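Long-range contact in TgTwinScan_2721 - E2 domain (Toxoplasma gondii, PDB 2F4Z), which probably acts as a ubiquitin-conjugating (E2) enzyme, carrying activated ubiquitin or a ubiquitin-like protein as a thioester on the way to its substrate: residues Arg76-Ile81 with His93-Ile98. Numbering follows the deposited sequence.
Sequences RWRGFI and HFTLDI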
ATOM      1  N   ARG A  76      10.000 -18.478  -3.078  1.00 25.53           N
ATOM      2  CA  ARG A  76      11.345 -18.107  -2.670  1.00 27.28           C
ATOM      3  C   ARG A  76      11.881 -17.077  -3.660  1.00 27.19           C
ATOM      4  O   ARG A  76      11.981 -17.340  -4.874  1.00 28.24           O
ATOM      5  CB  ARG A  76      12.231 -19.362  -2.572  1.00 28.21           C
ATOM      6  CG  ARG A  76      13.622 -19.064  -1.996  1.00 32.50           C
ATOM      7  CD  ARG A  76      13.511 -18.567  -0.524  1.00 38.14           C
ATOM      8  NE  ARG A  76      14.812 -18.490   0.121  1.00 42.19           N
ATOM      9  CZ  ARG A  76      15.362 -19.472   0.825  1.00 44.52           C
ATOM     10  NH1 ARG A  76      16.558 -19.278   1.368  1.00 49.08           N
ATOM     11  NH2 ARG A  76      14.735 -20.636   0.988  1.00 42.05           N
ATOM     12  N   TRP A  77      12.125 -15.871  -3.182  1.00 26.48           N
ATOM     13  CA  TRP A  77      12.567 -14.792  -4.073  1.00 25.62           C
ATOM     14  C   TRP A  77      13.855 -14.187  -3.560  1.00 26.13           C
ATOM     15  O   TRP A  77      14.229 -14.313  -2.371  1.00 26.87           O
ATOM     16  CB  TRP A  77      11.558 -13.623  -4.123  1.00 25.46           C
ATOM     17  CG  TRP A  77      10.184 -13.797  -4.762  1.00 24.84           C
ATOM     18  CD1 TRP A  77       9.523 -14.968  -5.042  1.00 24.59           C
ATOM     19  CD2 TRP A  77       9.283 -12.740  -5.102  1.00 25.36           C
ATOM     20  NE1 TRP A  77       8.269 -14.702  -5.549  1.00 24.43           N
ATOM     21  CE2 TRP A  77       8.096 -13.339  -5.601  1.00 27.20           C
ATOM     22  CE3 TRP A  77       9.363 -11.340  -5.037  1.00 27.04           C
ATOM     23  CZ2 TRP A  77       6.981 -12.580  -6.024  1.00 25.37           C
ATOM     24  CZ3 TRP A  77       8.258 -10.583  -5.473  1.00 26.70           C
ATOM     25  CH2 TRP A  77       7.091 -11.208  -5.973  1.00 26.50           C
ATOM     26  N   ARG A  78      14.489 -13.461  -4.449  1.00 25.99           N
ATOM     27  CA  ARG A  78      15.626 -12.628  -4.143  1.00 28.42           C
ATOM     28  C   ARG A  78      15.178 -11.193  -4.437  1.00 27.49           C
ATOM     29  O   ARG A  78      14.544 -10.971  -5.481  1.00 28.11           O
ATOM     30  CB  ARG A  78      16.729 -13.017  -5.091  1.00 28.93           C
ATOM     31  CG  ARG A  78      18.061 -12.725  -4.636  1.00 35.94           C
ATOM     32  CD  ARG A  78      19.016 -13.157  -5.779  1.00 46.45           C
ATOM     33  NE  ARG A  78      19.108 -14.614  -5.930  1.00 52.92           N
ATOM     34  CZ  ARG A  78      19.825 -15.395  -5.120  1.00 57.17           C
ATOM     35  NH1 ARG A  78      20.495 -14.843  -4.088  1.00 59.66           N
ATOM     36  NH2 ARG A  78      19.875 -16.714  -5.334  1.00 55.47           N
ATOM     37  N   GLY A  79      15.384 -10.275  -3.479  1.00 25.83           N
ATOM     38  CA  GLY A  79      15.069  -8.861  -3.649  1.00 25.20           C
ATOM     39  C   GLY A  79      16.373  -8.097  -3.878  1.00 25.50           C
ATOM     40  O   GLY A  79      17.426  -8.540  -3.439  1.00 24.27           O
ATOM     41  N   PHE A  80      16.287  -6.985  -4.616  1.00 25.98           N
ATOM     42  CA  PHE A  80      17.434  -6.135  -4.950  1.00 26.60           C
ATOM     43  C   PHE A  80      17.016  -4.746  -4.669  1.00 26.73           C
ATOM     44  O   PHE A  80      15.929  -4.348  -5.058  1.00 27.01           O
ATOM     45  CB  PHE A  80      17.823  -6.238  -6.439  1.00 27.76           C
ATOM     46  CG  PHE A  80      18.184  -7.627  -6.819  1.00 29.65           C
ATOM     47  CD1 PHE A  80      17.275  -8.447  -7.482  1.00 27.97           C
ATOM     48  CD2 PHE A  80      19.383  -8.166  -6.384  1.00 30.13           C
ATOM     49  CE1 PHE A  80      17.616  -9.742  -7.753  1.00 26.54           C
ATOM     50  CE2 PHE A  80      19.695  -9.456  -6.633  1.00 28.98           C
ATOM     51  CZ  PHE A  80      18.823 -10.233  -7.338  1.00 30.38           C
ATOM     52  N   ILE A  81      17.884  -3.998  -4.005  1.00 26.27           N
ATOM     53  CA  ILE A  81      17.573  -2.637  -3.567  1.00 27.99           C
ATOM     54  C   ILE A  81      18.816  -1.807  -3.797  1.00 26.91           C
ATOM     55  O   ILE A  81      19.919  -2.254  -3.503  1.00 25.36           O
ATOM     56  CB  ILE A  81      17.157  -2.671  -2.040  1.00 28.50           C
ATOM     57  CG1 ILE A  81      15.779  -3.328  -1.909  1.00 31.25           C
ATOM     58  CG2 ILE A  81      17.089  -1.283  -1.408  1.00 32.85           C
ATOM     59  CD1 ILE A  81      15.367  -3.586  -0.431  1.00 31.34           C
ATOM     60  N   HIS A  93      24.443  -2.034  -4.111  1.00 28.99           N
ATOM     61  CA  HIS A  93      23.398  -2.924  -4.598  1.00 30.54           C
ATOM     62  C   HIS A  93      23.218  -4.016  -3.592  1.00 27.82           C
ATOM     63  O   HIS A  93      24.116  -4.770  -3.400  1.00 28.22           O
ATOM     64  CB  HIS A  93      23.809  -3.533  -5.982  1.00 32.14           C
ATOM     65  CG  HIS A  93      23.951  -2.486  -7.041  1.00 39.82           C
ATOM     66  ND1 HIS A  93      22.867  -1.747  -7.497  1.00 45.87           N
ATOM     67  CD2 HIS A  93      25.057  -1.956  -7.639  1.00 47.21           C
ATOM     68  CE1 HIS A  93      23.297  -0.845  -8.368  1.00 50.64           C
ATOM     69  NE2 HIS A  93      24.618  -0.952  -8.479  1.00 49.36           N
ATOM     70  N   PHE A  94      22.035  -4.109  -2.985  1.00 26.72           N
ATOM     71  CA  PHE A  94      21.825  -4.985  -1.807  1.00 25.98           C
ATOM     72  C   PHE A  94      20.856  -6.054  -2.200  1.00 25.43           C
ATOM     73  O   PHE A  94      19.814  -5.747  -2.817  1.00 28.23           O
ATOM     74  CB  PHE A  94      21.336  -4.164  -0.594  1.00 24.60           C
ATOM     75  CG  PHE A  94      22.318  -3.100  -0.175  1.00 25.60           C
ATOM     76  CD1 PHE A  94      22.229  -1.807  -0.699  1.00 24.26           C
ATOM     77  CD2 PHE A  94      23.397  -3.425   0.653  1.00 23.77           C
ATOM     78  CE1 PHE A  94      23.152  -0.826  -0.341  1.00 23.39           C
ATOM     79  CE2 PHE A  94      24.340  -2.441   0.991  1.00 24.24           C
ATOM     80  CZ  PHE A  94      24.196  -1.140   0.487  1.00 22.13           C
ATOM     81  N   THR A  95      21.234  -7.284  -1.918  1.00 24.25           N
ATOM     82  CA  THR A  95      20.455  -8.466  -2.177  1.00 24.99           C
ATOM     83  C   THR A  95      19.776  -8.869  -0.898  1.00 25.67           C
ATOM     84  O   THR A  95      20.396  -8.821   0.159  1.00 25.17           O
ATOM     85  CB  THR A  95      21.411  -9.602  -2.647  1.00 26.25           C
ATOM     86  OG1 THR A  95      22.000  -9.179  -3.890  1.00 28.98           O
ATOM     87  CG2 THR A  95      20.691 -10.972  -2.845  1.00 25.64           C
ATOM     88  N   LEU A  96      18.490  -9.228  -1.006  1.00 25.00           N
ATOM     89  CA  LEU A  96      17.692  -9.746   0.081  1.00 26.87           C
ATOM     90  C   LEU A  96      17.223 -11.174  -0.211  1.00 25.92           C
ATOM     91  O   LEU A  96      16.943 -11.535  -1.339  1.00 26.06           O
ATOM     92  CB  LEU A  96      16.447  -8.880   0.320  1.00 25.79           C
ATOM     93  CG  LEU A  96      16.434  -7.416   0.779  1.00 31.33           C
ATOM     94  CD1 LEU A  96      16.260  -7.252   2.285  1.00 34.59           C
ATOM     95  CD2 LEU A  96      17.482  -6.480   0.242  1.00 31.36           C
ATOM     96  N   ASP A  97      17.139 -11.970   0.815  1.00 24.63           N
ATOM     97  CA  ASP A  97      16.451 -13.241   0.692  1.00 25.66           C
ATOM     98  C   ASP A  97      14.967 -13.049   1.128  1.00 24.34           C
ATOM     99  O   ASP A  97      14.713 -12.347   2.071  1.00 23.55           O
ATOM    100  CB  ASP A  97      17.189 -14.286   1.558  1.00 25.36           C
ATOM    101  CG  ASP A  97      16.505 -15.624   1.532  1.00 31.10           C
ATOM    102  OD1 ASP A  97      16.118 -16.119   0.442  1.00 33.76           O
ATOM    103  OD2 ASP A  97      16.294 -16.162   2.630  1.00 43.13           O
ATOM    104  N   ILE A  98      14.003 -13.650   0.414  1.00 23.98           N
ATOM    105  CA  ILE A  98      12.571 -13.433   0.623  1.00 22.92           C
ATOM    106  C   ILE A  98      11.915 -14.808   0.641  1.00 25.22           C
ATOM    107  O   ILE A  98      11.934 -15.557  -0.368  1.00 25.64           O
ATOM    108  CB  ILE A  98      11.895 -12.503  -0.442  1.00 22.17           C
ATOM    109  CG1 ILE A  98      12.601 -11.125  -0.544  1.00 23.89           C
ATOM    110  CG2 ILE A  98      10.317 -12.319  -0.179  1.00 20.97           C
ATOM    111  CD1 ILE A  98      12.193 -10.314  -1.832  1.00 21.72           C
TER
HETATM  112  O   HOH W   1      16.555 -15.943  -2.045  1.00 34.89           O
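The central beta hairpin of the E2 (UBC) fold brings Trp77 against Ile98, Gly79 against Leu96 and Ile81 against Phe94, the hydrogen-bonded pairs of two antiparallel strands in the middle of the four-stranded meander. Each pair exchanges two backbone bonds; at one end Trp77 N reaches Ile98 O at 2.8 Å.

The face bearing Trp77, Ile81, Phe94, Leu96 and Ile98 is buried, which suits its large apolar side chains. Ile81 CD1 meets Leu96 CD2 at 3.6 Å, and both residues pack on Ile151 of helix 144-156. With no side chain at Gly79, Ile98 CD1 lies over the backbone, 3.6 Å from Gly79 N. Trp77 touches Ile98 through CB, 3.9 Å from Ile98 CB, while its indole leads off among helix 33-46 and strand 65-70, its NE1 bonded to Ile74 O.

The other face is more open and more polar. Thr95, beta-branched and at home in a strand, divides its two branches: CG2 lies 3.6 Å from Arg78 CG, and OG1 sits at the ring edge of Phe80. At the corner of the chain, Arg76 is bent at chi2 (64°), which brings its guanidinium to Asp97 in a salt bridge. Arg76 NE meets the syn lone pair of Asp97 OD1 at 2.7 Å, within the guanidinium plane, although the carboxylate is twisted 52° from that plane; Arg76 NH1 adds a weak bond to the same OD1.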